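Local structure of hypoxanthine-guanine phosphoribosyltransferase (Thermus thermophilus, 3ACD) at the interface of chains A and B. The protein is a purine-salvage transferase that joins hypoxanthine or guanine to the phosphoribosyl group of 5-phospho-alpha-D-ribose 1-diphosphate, giving IMP or GMP. Sequence-based numbering; all coordinates share one arbitrary frame. Chains: chain A/B, Hypoxanthine-guanine phosphoribosyltransferase.

The interface of chains A and B. Residues chain A 49-50, 52-54, 56-57; chain B 49-50, 52-54, 56-57.
Two copies of helix 49-56 meet across a two-fold axis, so every contact has a twin with the chains exchanged. The tight part is apolar. The methyl groups of A:Ala53 and B:Ala53 touch at 3.5 Å between their CB atoms, closer than usual for carbons. These small side chains let the helices come close. The side chains of A:Phe49 and B:Met52 cross at about a right angle; the ring carbon CE1 of A:Phe49 is 3.6 Å from B:Met52 CG. One face of the ring is covered by CG1 of its own neighbour A:Ile50, and its edge points at the carbonyl oxygen of B:Phe49. The contact of A:Ile50 with B:Val56 is looser: the two side chains cross obliquely, with A:Ile50 CD1 4.1 Å from B:Val56 CG2.

The polar part holds a paired salt bridge. A:Arg57 grips the B:Asp54 carboxylate end-on, tip to tip, with the guanidinium and carboxylate planes nearly coplanar, 24° apart. Its NH1 gives a hydrogen bond of 2.8 Å to B:Asp54 OD2, and NH2 gives one of 2.9 Å to B:Asp54 OD1. Both oxygens accept on their syn lone pairs. A bend at chi3 (-75°) turns the guanidinium back over its own helix end. There NE donates to A:Ala53 O at 2.9 Å, from above the carbonyl plane. NH2 also makes a weak bond to its own A:Asp54 OD1. A:Asp54 OD1 and B:Asp54 OD1 are 4.4 Å apart, and the arginines are likely to offset their like charges. B:Ile50 CG2 sits over the centre of the A:Arg57 guanidinium, 3.4 Å above its plane. An alanine in place of A:Arg57 would probably loosen the interface, losing the grip on B:Asp54, the tie to A:Ala53 O and the cover over B:Ile50.

The patch joins the two chains of the deposited assembly, which may be the biological dimer. Helix 49-56 follows strand 40-45 and precedes strand 64-70 in the phosphoribosyltransferase fold; A:Arg57 comes just after its last turn.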
loop_
_atom_site.group_PDB
_atom_site.type_symbol
_atom_site.label_atom_id
_atom_site.label_comp_id
_atom_site.label_asym_id
_atom_site.label_seq_id
_atom_site.Cartn_x
_atom_site.Cartn_y
_atom_site.Cartn_z
ATOM N N PHE A 49 -3.478 3.095 -1.741
ATOM C CA PHE A 49 -2.584 2.195 -1.019
ATOM C C PHE A 49 -2.021 2.668 0.323
ATOM O O PHE A 49 -1.793 1.842 1.208
ATOM C CB PHE A 49 -1.466 1.692 -1.953
ATOM C CG PHE A 49 -0.217 2.525 -1.943
ATOM C CD1 PHE A 49 0.879 2.139 -1.175
ATOM C CD2 PHE A 49 -0.111 3.655 -2.744
ATOM C CE1 PHE A 49 2.069 2.866 -1.212
ATOM C CE2 PHE A 49 1.082 4.395 -2.788
ATOM C CZ PHE A 49 2.170 3.993 -2.021
ATOM N N ILE A 50 -1.815 3.972 0.497
ATOM C CA ILE A 50 -1.295 4.469 1.770
ATOM C C ILE A 50 -2.432 4.528 2.794
ATOM O O ILE A 50 -2.261 4.141 3.954
ATOM C CB ILE A 50 -0.603 5.852 1.588
ATOM C CG1 ILE A 50 0.630 5.667 0.689
ATOM C CG2 ILE A 50 -0.195 6.428 2.941
ATOM C CD1 ILE A 50 1.547 6.879 0.571
ATOM N N MET A 52 -4.969 2.677 2.758
ATOM C CA MET A 52 -5.180 1.264 3.070
ATOM C C MET A 52 -4.169 0.776 4.115
ATOM O O MET A 52 -4.541 0.153 5.115
ATOM C CB MET A 52 -5.035 0.429 1.793
ATOM C CG MET A 52 -5.175 -1.073 2.002
ATOM S SD MET A 52 -6.888 -1.643 2.088
ATOM C CE MET A 52 -6.652 -3.417 1.777
ATOM N N ALA A 53 -2.888 1.054 3.879
ATOM C CA ALA A 53 -1.834 0.629 4.800
ATOM C C ALA A 53 -2.059 1.139 6.222
ATOM O O ALA A 53 -1.884 0.395 7.187
ATOM C CB ALA A 53 -0.467 1.097 4.290
ATOM N N ASP A 54 -2.448 2.402 6.356
ATOM C CA ASP A 54 -2.681 2.965 7.685
ATOM C C ASP A 54 -3.992 2.478 8.295
ATOM O O ASP A 54 -4.057 2.178 9.488
ATOM C CB ASP A 54 -2.684 4.494 7.625
ATOM C CG ASP A 54 -1.323 5.069 7.289
ATOM O OD1 ASP A 54 -0.349 4.291 7.211
ATOM O OD2 ASP A 54 -1.225 6.299 7.104
ATOM N N VAL A 56 -5.802 -0.433 7.757
ATOM C CA VAL A 56 -5.827 -1.810 8.235
ATOM C C VAL A 56 -5.094 -1.987 9.562
ATOM O O VAL A 56 -5.502 -2.794 10.398
ATOM C CB VAL A 56 -5.267 -2.808 7.179
ATOM C CG1 VAL A 56 -6.108 -2.729 5.907
ATOM C CG2 VAL A 56 -3.797 -2.525 6.883
ATOM N N ARG A 57 -4.033 -1.215 9.770
ATOM C CA ARG A 57 -3.278 -1.301 11.013
ATOM C C ARG A 57 -4.051 -0.711 12.188
ATOM O O ARG A 57 -3.595 -0.778 13.332
ATOM C CB ARG A 57 -1.926 -0.603 10.865
ATOM C CG ARG A 57 -0.917 -1.433 10.079
ATOM C CD ARG A 57 0.416 -0.724 9.946
ATOM N NE ARG A 57 0.375 0.367 8.975
ATOM C CZ ARG A 57 1.443 1.071 8.613
ATOM N NH1 ARG A 57 2.625 0.789 9.152
ATOM N NH2 ARG A 57 1.341 2.041 7.709
ATOM N N PHE B 49 3.126 -3.850 0.335
ATOM C CA PHE B 49 2.404 -2.583 0.297
ATOM C C PHE B 49 2.485 -1.675 1.526
ATOM O O PHE B 49 2.441 -0.452 1.379
ATOM C CB PHE B 49 0.943 -2.814 -0.136
ATOM C CG PHE B 49 -0.021 -3.035 0.994
ATOM C CD1 PHE B 49 -0.807 -1.985 1.463
ATOM C CD2 PHE B 49 -0.189 -4.298 1.548
ATOM C CE1 PHE B 49 -1.755 -2.193 2.464
ATOM C CE2 PHE B 49 -1.140 -4.519 2.557
ATOM C CZ PHE B 49 -1.923 -3.462 3.010
ATOM N N ILE B 50 2.622 -2.242 2.723
ATOM C CA ILE B 50 2.722 -1.411 3.922
ATOM C C ILE B 50 4.144 -0.858 4.039
ATOM O O ILE B 50 4.342 0.321 4.352
ATOM C CB ILE B 50 2.302 -2.210 5.191
ATOM C CG1 ILE B 50 0.813 -2.574 5.070
ATOM C CG2 ILE B 50 2.549 -1.384 6.450
ATOM C CD1 ILE B 50 0.180 -3.179 6.317
ATOM N N MET B 52 6.063 -0.331 1.609
ATOM C CA MET B 52 6.089 0.684 0.557
ATOM C C MET B 52 5.462 1.996 1.046
ATOM O O MET B 52 6.047 3.074 0.893
ATOM C CB MET B 52 5.317 0.177 -0.666
ATOM C CG MET B 52 5.223 1.175 -1.812
ATOM S SD MET B 52 6.694 1.229 -2.859
ATOM C CE MET B 52 6.012 2.045 -4.331
ATOM N N ALA B 53 4.269 1.905 1.628
ATOM C CA ALA B 53 3.570 3.090 2.123
ATOM C C ALA B 53 4.402 3.884 3.128
ATOM O O ALA B 53 4.453 5.112 3.065
ATOM C CB ALA B 53 2.233 2.689 2.758
ATOM N N ASP B 54 5.057 3.190 4.052
ATOM C CA ASP B 54 5.873 3.877 5.051
ATOM C C ASP B 54 7.192 4.380 4.471
ATOM O O ASP B 54 7.633 5.487 4.781
ATOM C CB ASP B 54 6.158 2.952 6.237
ATOM C CG ASP B 54 4.914 2.627 7.037
ATOM O OD1 ASP B 54 3.846 3.205 6.743
ATOM O OD2 ASP B 54 5.002 1.795 7.963
ATOM N N VAL B 56 8.053 5.259 1.227
ATOM C CA VAL B 56 7.979 6.423 0.352
ATOM C C VAL B 56 7.771 7.725 1.121
ATOM O O VAL B 56 8.290 8.771 0.729
ATOM C CB VAL B 56 6.881 6.267 -0.740
ATOM C CG1 VAL B 56 7.187 5.042 -1.600
ATOM C CG2 VAL B 56 5.494 6.162 -0.112
ATOM N N ARG B 57 7.039 7.660 2.228
ATOM C CA ARG B 57 6.799 8.848 3.035
ATOM C C ARG B 57 8.053 9.290 3.782
ATOM O O ARG B 57 8.051 10.328 4.447
ATOM C CB ARG B 57 5.657 8.600 4.021
ATOM C CG ARG B 57 4.285 8.651 3.358
ATOM C CD ARG B 57 3.168 8.405 4.352
ATOM N NE ARG B 57 3.062 6.999 4.739
ATOM C CZ ARG B 57 2.099 6.522 5.521
ATOM N NH1 ARG B 57 1.171 7.346 5.993
ATOM N NH2 ARG B 57 2.050 5.226 5.820
#